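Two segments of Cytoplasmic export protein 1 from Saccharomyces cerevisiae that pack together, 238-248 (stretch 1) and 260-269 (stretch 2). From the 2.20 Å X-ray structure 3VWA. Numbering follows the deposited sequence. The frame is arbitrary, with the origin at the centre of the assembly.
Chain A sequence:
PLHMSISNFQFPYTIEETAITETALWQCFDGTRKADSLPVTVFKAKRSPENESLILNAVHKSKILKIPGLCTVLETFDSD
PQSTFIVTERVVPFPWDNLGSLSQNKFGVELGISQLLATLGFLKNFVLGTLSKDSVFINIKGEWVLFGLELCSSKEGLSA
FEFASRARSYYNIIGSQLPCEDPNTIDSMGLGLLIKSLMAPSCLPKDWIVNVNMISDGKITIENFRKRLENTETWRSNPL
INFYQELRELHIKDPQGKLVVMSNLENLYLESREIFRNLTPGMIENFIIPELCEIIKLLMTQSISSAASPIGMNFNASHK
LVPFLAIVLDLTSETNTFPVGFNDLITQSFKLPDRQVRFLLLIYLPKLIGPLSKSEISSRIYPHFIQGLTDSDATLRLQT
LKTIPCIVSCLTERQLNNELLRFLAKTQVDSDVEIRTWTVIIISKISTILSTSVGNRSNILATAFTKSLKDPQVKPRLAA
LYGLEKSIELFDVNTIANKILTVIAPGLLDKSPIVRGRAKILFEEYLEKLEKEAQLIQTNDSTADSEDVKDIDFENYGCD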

# COMPACT_ATOMS: atom_id res chain seq x y z
N ASN A 238 24.43 2.79 -4.61
CA ASN A 238 23.02 2.55 -4.68
C ASN A 238 22.60 1.73 -3.46
O ASN A 238 22.95 0.56 -3.35
CB ASN A 238 22.69 1.85 -5.98
CG ASN A 238 21.21 1.74 -6.21
OD1 ASN A 238 20.45 1.50 -5.29
ND2 ASN A 238 20.80 1.93 -7.44
N PRO A 239 21.88 2.35 -2.52
CA PRO A 239 21.44 1.69 -1.32
C PRO A 239 20.33 0.66 -1.60
O PRO A 239 20.10 -0.22 -0.79
CB PRO A 239 20.87 2.84 -0.47
CG PRO A 239 20.49 3.90 -1.46
CD PRO A 239 21.39 3.75 -2.62
N LEU A 240 19.63 0.79 -2.72
CA LEU A 240 18.60 -0.20 -3.02
C LEU A 240 19.27 -1.47 -3.59
O LEU A 240 18.83 -2.54 -3.32
CB LEU A 240 17.56 0.36 -4.00
CG LEU A 240 16.62 1.40 -3.40
CD1 LEU A 240 15.52 1.76 -4.38
CD2 LEU A 240 16.01 0.96 -2.06
N ILE A 241 20.36 -1.34 -4.32
CA ILE A 241 21.03 -2.52 -4.83
C ILE A 241 21.48 -3.43 -3.66
O ILE A 241 21.20 -4.65 -3.65
CB ILE A 241 22.19 -2.14 -5.75
CG1 ILE A 241 21.62 -1.60 -7.06
CG2 ILE A 241 23.08 -3.36 -6.02
CD1 ILE A 241 22.66 -1.29 -8.10
N ASN A 242 22.12 -2.82 -2.66
CA ASN A 242 22.53 -3.56 -1.46
C ASN A 242 21.33 -4.05 -0.64
O ASN A 242 21.31 -5.16 -0.14
CB ASN A 242 23.43 -2.69 -0.57
CG ASN A 242 24.72 -2.27 -1.27
OD1 ASN A 242 24.79 -1.21 -1.90
ND2 ASN A 242 25.76 -3.13 -1.20
N PHE A 243 20.33 -3.22 -0.46
CA PHE A 243 19.25 -3.66 0.39
C PHE A 243 18.49 -4.88 -0.21
O PHE A 243 18.11 -5.82 0.50
CB PHE A 243 18.36 -2.50 0.77
CG PHE A 243 17.16 -2.90 1.53
CD1 PHE A 243 17.26 -3.29 2.86
CD2 PHE A 243 15.93 -2.99 0.89
CE1 PHE A 243 16.15 -3.71 3.52
CE2 PHE A 243 14.80 -3.37 1.56
CZ PHE A 243 14.91 -3.74 2.89
N TYR A 244 18.33 -4.86 -1.52
CA TYR A 244 17.67 -5.88 -2.23
C TYR A 244 18.42 -7.24 -2.06
O TYR A 244 17.81 -8.25 -1.90
CB TYR A 244 17.60 -5.45 -3.69
CG TYR A 244 17.09 -6.54 -4.60
CD1 TYR A 244 15.75 -6.93 -4.57
CD2 TYR A 244 17.96 -7.20 -5.46
CE1 TYR A 244 15.28 -7.93 -5.38
CE2 TYR A 244 17.50 -8.20 -6.29
CZ TYR A 244 16.14 -8.55 -6.23
OH TYR A 244 15.64 -9.51 -7.05
N GLN A 245 19.73 -7.23 -2.10
CA GLN A 245 20.50 -8.41 -1.83
C GLN A 245 20.24 -9.01 -0.43
O GLN A 245 20.14 -10.25 -0.30
CB GLN A 245 21.99 -8.16 -2.08
CG GLN A 245 22.86 -9.38 -1.87
CD GLN A 245 24.35 -9.08 -1.88
OE1 GLN A 245 24.82 -8.18 -2.58
NE2 GLN A 245 25.11 -9.85 -1.10
N GLU A 246 20.16 -8.16 0.60
CA GLU A 246 19.78 -8.57 1.95
C GLU A 246 18.40 -9.19 1.94
O GLU A 246 18.19 -10.27 2.50
CB GLU A 246 19.73 -7.37 2.92
CG GLU A 246 21.04 -6.81 3.40
CD GLU A 246 20.84 -5.56 4.23
OE1 GLU A 246 20.52 -5.66 5.43
OE2 GLU A 246 21.00 -4.45 3.68
N LEU A 247 17.46 -8.50 1.29
CA LEU A 247 16.08 -8.91 1.25
C LEU A 247 15.93 -10.30 0.66
O LEU A 247 15.28 -11.17 1.25
CB LEU A 247 15.29 -7.92 0.42
CG LEU A 247 13.84 -7.67 0.81
CD1 LEU A 247 13.70 -7.41 2.30
CD2 LEU A 247 13.38 -6.44 0.00
N ARG A 248 16.53 -10.50 -0.51
CA ARG A 248 16.53 -11.79 -1.20
C ARG A 248 17.07 -12.94 -0.39
O ARG A 248 16.72 -14.05 -0.67
CB ARG A 248 17.45 -11.73 -2.40
CG ARG A 248 16.80 -11.63 -3.74
CD ARG A 248 17.90 -11.17 -4.67
NE ARG A 248 18.20 -12.13 -5.73
CZ ARG A 248 19.33 -12.13 -6.44
NH1 ARG A 248 19.50 -13.03 -7.40
NH2 ARG A 248 20.30 -11.25 -6.19
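Stretch 2 260-269: VVMSNLENLY

Residues 260-269 are helical throughout, part of a longer helix, and run nearly antiparallel to the helix that starts at Pro239. The signed crossing angle is -152° and the axes approach to 10.1 Å. The register follows from this direction: Pro239 lies opposite Leu268, Phe243 opposite Leu265 and Glu246 opposite Val261, where the CA atoms come within 6.3 Å of each other.

Phe243 covers the most surface. Its side chain, with chi1 in the t well, enters a hole lined by Val261, Met262, Leu265 and Leu268. Phe243 CE1 lies 3.7 Å from Leu265 CB and 3.6 Å from Val261 O, while Phe243 CZ is 3.8 Å from CE of Met262, a selenomethionine. The Val261 oxygen and the Met262 methyl both meet the ring at its edge.

Toward the start of stretch 2, Glu246 reaches across to accept a short hydrogen bond from Asn264, with Asn264 ND2 2.5 Å from Glu246 OE1. The same carboxylate oxygen, Glu246 OE1, lies 3.5 Å from Val261 CA, so the acidic side chain also packs on the helix backbone.

At the other end, Leu268 (chi1 m, chi2 t) bridges two residues one turn apart: its CD2 is 3.9 Å from Pro239 CB, and Leu268 CD1 is 4.1 Å from Phe243 CB.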

# COMPACT_ATOMS: atom_id res chain seq x y z
N VAL A 260 18.32 -7.52 11.64
CA VAL A 260 19.24 -6.50 11.13
C VAL A 260 18.76 -5.93 9.76
O VAL A 260 18.82 -4.72 9.52
CB VAL A 260 20.66 -7.01 10.97
CG1 VAL A 260 21.51 -5.99 10.17
CG2 VAL A 260 21.30 -7.28 12.35
N VAL A 261 18.33 -6.81 8.86
CA VAL A 261 17.78 -6.42 7.55
C VAL A 261 16.64 -5.41 7.71
O VAL A 261 16.61 -4.38 7.04
CB VAL A 261 17.24 -7.63 6.80
CG1 VAL A 261 16.56 -7.19 5.47
CG2 VAL A 261 18.38 -8.64 6.58
N MSE A 262 15.72 -5.72 8.60
CA MSE A 262 14.65 -4.76 8.94
C MSE A 262 15.18 -3.52 9.61
O MSE A 262 14.68 -2.46 9.37
CB MSE A 262 13.58 -5.42 9.82
CG MSE A 262 12.78 -6.50 9.07
SE MSE A 262 12.38 -6.13 7.13
CE MSE A 262 13.75 -5.14 6.25
N SER A 263 16.16 -3.65 10.51
CA SER A 263 16.86 -2.47 11.03
C SER A 263 17.52 -1.59 9.97
O SER A 263 17.50 -0.33 10.05
CB SER A 263 17.86 -2.90 12.07
OG SER A 263 17.06 -3.42 13.12
N ASN A 264 18.10 -2.24 8.97
CA ASN A 264 18.65 -1.52 7.83
C ASN A 264 17.52 -0.83 7.04
O ASN A 264 17.65 0.33 6.63
CB ASN A 264 19.42 -2.47 6.92
CG ASN A 264 20.77 -2.78 7.47
OD1 ASN A 264 21.24 -2.06 8.34
ND2 ASN A 264 21.42 -3.84 6.96
N LEU A 265 16.39 -1.54 6.91
CA LEU A 265 15.25 -0.97 6.21
C LEU A 265 14.79 0.27 6.94
O LEU A 265 14.54 1.29 6.32
CB LEU A 265 14.13 -1.97 6.07
CG LEU A 265 12.71 -1.48 5.68
CD1 LEU A 265 12.74 -0.77 4.34
CD2 LEU A 265 11.74 -2.67 5.62
N GLU A 266 14.68 0.17 8.25
CA GLU A 266 14.26 1.32 9.04
C GLU A 266 15.16 2.56 8.89
O GLU A 266 14.66 3.66 8.96
CB GLU A 266 14.19 0.96 10.53
CG GLU A 266 13.75 2.09 11.48
CD GLU A 266 14.19 1.80 12.94
OE1 GLU A 266 14.72 0.71 13.20
OE2 GLU A 266 14.04 2.67 13.82
N ASN A 267 16.48 2.37 8.81
CA ASN A 267 17.42 3.52 8.80
C ASN A 267 17.37 4.25 7.47
O ASN A 267 17.49 5.48 7.40
CB ASN A 267 18.85 3.11 9.03
CG ASN A 267 19.17 2.94 10.49
OD1 ASN A 267 19.86 1.98 10.85
ND2 ASN A 267 18.71 3.86 11.36
N LEU A 268 17.27 3.45 6.42
CA LEU A 268 17.01 3.98 5.09
C LEU A 268 15.67 4.72 4.98
O LEU A 268 15.58 5.73 4.24
CB LEU A 268 16.95 2.83 4.12
CG LEU A 268 18.23 2.11 3.75
CD1 LEU A 268 17.79 0.96 2.84
CD2 LEU A 268 19.25 3.04 3.05
N TYR A 269 14.63 4.18 5.62
CA TYR A 269 13.34 4.88 5.70
C TYR A 269 13.41 6.21 6.45
O TYR A 269 12.83 7.20 6.01
CB TYR A 269 12.28 4.00 6.35
CG TYR A 269 10.88 4.59 6.51
CD1 TYR A 269 10.53 5.31 7.65
CD2 TYR A 269 9.90 4.35 5.57
CE1 TYR A 269 9.25 5.80 7.83
CE2 TYR A 269 8.62 4.79 5.77
CZ TYR A 269 8.31 5.52 6.88
OH TYR A 269 7.02 5.97 7.09